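Local coordinates for protein cadherin-5 (Gallus gallus, PDB 3PPE) that mediates calcium-dependent homophilic adhesion between endothelial cells, the two N-terminal extracellular cadherin domains EC1 and EC2 making up the present chain, at residues 98-103 with 130-135; 61-66 with 94-99. All coordinates share one frame; numbering follows the deposited sequence.

Contact 1 of 2, residues 98-103 with 130-135; sequences NDNAPI and DADDPT. With CA (calcium ion), chain D; CA (calcium ion), chain E; CA (calcium ion), chain C.
The calcium-binding junction between EC1 and EC2 is where N98, D99 and N100 meet D130 and D132. D132 has the largest share of the contact: its CG, anti to the carbonyl carbon (chi1 -63°), brings the carboxylate to the linker as a bridge, OD2 binding the calcium of chain D at 2.4 Å and OD1 that of chain E. The side chain of N98 crosses that of D132 at about a right angle, amide and carboxylate planes 63° apart, and OD1 of N98 approaches OD2 of D132 to 2.8 Å because both grip the chain D ion. The D99 carboxylate is nearly coplanar with that of D132 (18°) and bridges in turn, OD1 to the chain E ion and OD2 to the chain C ion. D132 also takes backbone N-H groups: N100 N donates to the syn lone pair of OD2 at 2.9 Å, and D99 N reaches OD1 weakly. The interdomain linker of classical cadherins carries a DXNDN motif, here ending in 98-100, and EC2 answers with D-A-D at 130-132. D130 grips the chain D ion with both oxygens, beside the backbone O of N100, which binds it at 2.3 Å. OD1 of D130 also closes an Asx turn, accepting from D132 N through its anti lone pair at 3.0 Å. N100 sets its CG 3.8 Å from A131 CB; an alanine here would keep the carbonyl ligand but would probably leave the A131 methyl and the flank of D132 without the amide packed against them. The backbone O of H139 and OD1 of D184 complete the chain D site.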
# COMPACT_ATOMS: atom_id res chain seq x y z
N ASN A 98 17.39 1.08 -1.70
CA ASN A 98 18.82 1.19 -1.89
C ASN A 98 19.32 0.15 -2.90
O ASN A 98 19.68 -0.96 -2.55
CB ASN A 98 19.58 1.08 -0.56
CG ASN A 98 21.01 1.60 -0.70
OD1 ASN A 98 21.23 2.61 -1.39
ND2 ASN A 98 21.96 0.90 -0.14
N ASP A 99 19.33 0.50 -4.18
CA ASP A 99 19.73 -0.45 -5.20
C ASP A 99 20.87 0.04 -6.10
O ASP A 99 21.15 -0.57 -7.11
CB ASP A 99 18.51 -0.96 -6.00
CG ASP A 99 17.72 0.15 -6.71
OD1 ASP A 99 17.75 1.35 -6.32
OD2 ASP A 99 17.01 -0.21 -7.71
N ASN A 100 21.50 1.15 -5.72
CA ASN A 100 22.65 1.67 -6.43
C ASN A 100 23.83 1.88 -5.49
O ASN A 100 23.69 2.33 -4.34
CB ASN A 100 22.33 2.99 -7.19
CG ASN A 100 21.27 2.79 -8.28
OD1 ASN A 100 20.07 2.84 -8.00
ND2 ASN A 100 21.70 2.51 -9.50
N ALA A 101 25.01 1.56 -5.99
CA ALA A 101 26.24 1.83 -5.24
C ALA A 101 26.83 3.17 -5.76
O ALA A 101 26.49 3.63 -6.86
CB ALA A 101 27.23 0.67 -5.40
N PRO A 102 27.66 3.84 -4.95
CA PRO A 102 28.33 5.05 -5.48
C PRO A 102 29.31 4.67 -6.57
O PRO A 102 29.99 3.60 -6.48
CB PRO A 102 29.06 5.62 -4.25
CG PRO A 102 28.34 4.94 -3.05
CD PRO A 102 28.04 3.57 -3.55
N ILE A 103 29.36 5.50 -7.62
CA ILE A 103 30.29 5.26 -8.73
C ILE A 103 31.13 6.50 -8.93
O ILE A 103 30.62 7.62 -8.94
CB ILE A 103 29.55 4.88 -10.06
CG1 ILE A 103 28.75 3.57 -9.91
CG2 ILE A 103 30.53 4.68 -11.23
CD1 ILE A 103 27.53 3.57 -10.79
N ASP A 130 25.97 8.49 -6.04
CA ASP A 130 25.10 7.35 -5.80
C ASP A 130 23.74 7.77 -6.32
O ASP A 130 23.20 8.79 -5.88
CB ASP A 130 25.04 7.10 -4.31
CG ASP A 130 24.29 5.83 -3.96
OD1 ASP A 130 23.11 5.63 -4.36
OD2 ASP A 130 24.85 5.07 -3.19
N ALA A 131 23.19 6.96 -7.23
CA ALA A 131 21.96 7.29 -7.96
C ALA A 131 20.66 7.16 -7.13
O ALA A 131 19.58 7.56 -7.58
CB ALA A 131 21.87 6.43 -9.20
N ASP A 132 20.75 6.61 -5.92
CA ASP A 132 19.59 6.51 -5.04
C ASP A 132 19.13 7.88 -4.55
O ASP A 132 19.77 8.91 -4.83
CB ASP A 132 19.82 5.51 -3.89
CG ASP A 132 20.04 4.11 -4.41
OD1 ASP A 132 19.24 3.70 -5.26
OD2 ASP A 132 21.02 3.41 -4.03
N ASP A 133 18.03 7.90 -3.82
CA ASP A 133 17.41 9.14 -3.39
C ASP A 133 18.12 9.72 -2.17
O ASP A 133 18.19 9.07 -1.12
CB ASP A 133 15.92 8.93 -3.08
CG ASP A 133 15.19 10.23 -2.84
OD1 ASP A 133 13.94 10.23 -2.91
OD2 ASP A 133 15.85 11.26 -2.58
N PRO A 134 18.64 10.93 -2.31
CA PRO A 134 19.50 11.53 -1.28
C PRO A 134 18.68 12.07 -0.11
O PRO A 134 19.24 12.59 0.85
CB PRO A 134 20.18 12.68 -2.02
CG PRO A 134 19.22 13.05 -3.08
CD PRO A 134 18.56 11.77 -3.51
N THR A 135 17.36 11.94 -0.20
CA THR A 135 16.47 12.40 0.86
C THR A 135 15.99 11.24 1.72
O THR A 135 15.27 11.43 2.70
CB THR A 135 15.24 13.14 0.29
OG1 THR A 135 14.44 12.23 -0.47
CG2 THR A 135 15.68 14.29 -0.60
CA CA D . 22.92 3.70 -2.66
CA CA E . 16.89 3.32 -5.73
CA CA C . 16.11 1.37 -9.17
O HOH W 1 25.06 5.08 -8.47
O HOH W 2 18.35 1.10 -10.16

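Contact 2 of 2, residues 61-66 with 94-99; sequences LDREKK and VSDIND. With CA (calcium ion), chain E; CA (calcium ion), chain C; CA (calcium ion), chain D.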
# COMPACT_ATOMS: atom_id res chain seq x y z
N LEU A 61 8.66 -0.93 -11.35
CA LEU A 61 9.07 0.45 -11.49
C LEU A 61 10.54 0.69 -11.02
O LEU A 61 11.02 0.07 -10.08
CB LEU A 61 8.11 1.34 -10.67
CG LEU A 61 6.62 1.22 -11.02
CD1 LEU A 61 5.77 1.93 -9.96
CD2 LEU A 61 6.37 1.75 -12.44
N ASP A 62 11.21 1.62 -11.67
CA ASP A 62 12.55 1.99 -11.28
C ASP A 62 12.52 3.45 -10.96
O ASP A 62 12.38 4.26 -11.87
CB ASP A 62 13.49 1.72 -12.46
CG ASP A 62 14.95 2.06 -12.15
OD1 ASP A 62 15.30 2.43 -11.00
OD2 ASP A 62 15.74 1.93 -13.09
N ARG A 63 12.64 3.81 -9.69
CA ARG A 63 12.69 5.24 -9.30
C ARG A 63 13.80 6.02 -10.02
O ARG A 63 13.66 7.21 -10.30
CB ARG A 63 12.82 5.38 -7.77
CG ARG A 63 12.53 6.77 -7.23
CD ARG A 63 13.32 7.01 -5.94
NE ARG A 63 14.78 7.05 -6.22
CZ ARG A 63 15.41 8.14 -6.65
NH1 ARG A 63 14.75 9.26 -6.83
NH2 ARG A 63 16.71 8.10 -6.95
N GLU A 64 14.89 5.34 -10.34
CA GLU A 64 16.01 6.01 -11.01
C GLU A 64 15.74 6.33 -12.48
O GLU A 64 16.44 7.13 -13.08
CB GLU A 64 17.31 5.21 -10.85
CG GLU A 64 17.95 5.34 -9.47
CD GLU A 64 17.23 4.62 -8.36
OE1 GLU A 64 16.95 3.40 -8.46
OE2 GLU A 64 16.94 5.27 -7.33
N LYS A 65 14.69 5.72 -13.05
CA LYS A 65 14.19 6.08 -14.39
C LYS A 65 13.14 7.19 -14.30
O LYS A 65 13.22 8.21 -15.00
CB LYS A 65 13.48 4.86 -14.94
CG LYS A 65 13.92 4.39 -16.30
CD LYS A 65 15.25 3.63 -16.19
CE LYS A 65 15.34 2.54 -17.26
NZ LYS A 65 16.73 2.46 -17.81
N LYS A 66 12.13 6.99 -13.43
CA LYS A 66 11.10 8.02 -13.21
C LYS A 66 10.64 7.96 -11.78
O LYS A 66 10.28 6.89 -11.30
CB LYS A 66 9.91 7.82 -14.15
CG LYS A 66 8.89 8.97 -14.09
CD LYS A 66 8.09 9.04 -15.36
CE LYS A 66 6.89 9.97 -15.19
NZ LYS A 66 7.28 11.40 -15.02
N VAL A 94 7.18 7.15 -6.46
CA VAL A 94 7.87 5.84 -6.42
C VAL A 94 8.88 5.93 -5.27
O VAL A 94 9.79 6.75 -5.32
CB VAL A 94 8.59 5.50 -7.77
CG1 VAL A 94 9.25 4.06 -7.76
CG2 VAL A 94 7.59 5.62 -8.97
N SER A 95 8.71 5.07 -4.27
CA SER A 95 9.52 5.07 -3.05
C SER A 95 10.83 4.35 -3.32
O SER A 95 10.84 3.28 -3.89
CB SER A 95 8.79 4.33 -1.91
OG SER A 95 7.49 4.87 -1.77
N ASP A 96 11.93 4.97 -2.91
CA ASP A 96 13.28 4.50 -3.20
C ASP A 96 13.69 3.26 -2.41
O ASP A 96 13.51 3.21 -1.20
CB ASP A 96 14.27 5.63 -2.83
CG ASP A 96 15.67 5.40 -3.36
OD1 ASP A 96 16.64 5.59 -2.59
OD2 ASP A 96 15.82 5.03 -4.54
N ILE A 97 14.30 2.28 -3.07
CA ILE A 97 15.06 1.30 -2.35
C ILE A 97 16.55 1.57 -2.60
O ILE A 97 16.93 2.22 -3.59
CB ILE A 97 14.67 -0.20 -2.72
CG1 ILE A 97 15.09 -0.60 -4.13
CG2 ILE A 97 13.12 -0.46 -2.43
CD1 ILE A 97 15.19 -2.16 -4.33
N ASN A 98 17.39 1.08 -1.70
CA ASN A 98 18.82 1.19 -1.89
C ASN A 98 19.32 0.15 -2.90
O ASN A 98 19.68 -0.96 -2.55
CB ASN A 98 19.58 1.08 -0.56
CG ASN A 98 21.01 1.60 -0.70
OD1 ASN A 98 21.23 2.61 -1.39
ND2 ASN A 98 21.96 0.90 -0.14
N ASP A 99 19.33 0.50 -4.18
CA ASP A 99 19.73 -0.45 -5.20
C ASP A 99 20.87 0.04 -6.10
O ASP A 99 21.15 -0.57 -7.11
CB ASP A 99 18.51 -0.96 -6.00
CG ASP A 99 17.72 0.15 -6.71
OD1 ASP A 99 17.75 1.35 -6.32
OD2 ASP A 99 17.01 -0.21 -7.71
CA CA E . 16.89 3.32 -5.73
CA CA C . 16.11 1.37 -9.17
CA CA D . 22.92 3.70 -2.66
O HOH W 2 18.35 1.10 -10.16
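The guanidinium of R63 and the carboxylate of D96 stand almost perpendicular, 89° between their planes, with D96 OD2 at the edge of the guanidinium near its plane. NE of R63 sits above the D96 carboxylate, 57° out of its plane, and donates to OD2 at 2.8 Å in a salt bridge. NH2 of R63 uses the neighbouring acid, bonding to the anti lone pair of E64 OE2 at 2.9 Å. A bend at chi3 (66°) turns the arginine tip back to both acids, whose oxygens also bind metal: the cation probably offsets part of their crowded negative charge. D96 OD2 binds the calcium of chain E at 2.3 Å. E64 clasps the same ion through OE2 and OE1, and its OE1 also reaches the chain C ion at 2.3 Å. This is the LDRE motif of cadherin domains, at 61-64, set against the end of the last EC1 strand, 82-95. D62 presents OD1 to the chain C ion and accepts from E64 N with the same atom, an Asx turn that ties two ligands together. I97 adds its carbonyl to the chain E site; E11 is a ligand of both ions, E12 of the chain C ion. V94 points toward the turn: its CG1 touches R63 CB at 3.8 Å and L61 CB at 4.1 Å, with Y69 of strand 68-77 packing on both L61 and V94.

How the contacts relate
Contacts 1 and 2 share N98 and D99 and lie about 10 Å apart, centre to centre, beside a bent chain of three calcium ions. The ions of chains C and E are held mainly from EC1, by 61-66 and 94-99 together with E11 and E12; the chain D ion, 6.8 Å from that of chain E, belongs mainly to 98-103 and 130-135. The contacts also meet directly: D133 N probably donates to D96 OD1 at 3.0 Å, and A131 O lies 3.0 Å from R63 NH2. With D132 reaching into the chain E site from EC2, the ions probably rigidify the domain junction, as the three interdomain calciums of cadherins usually do.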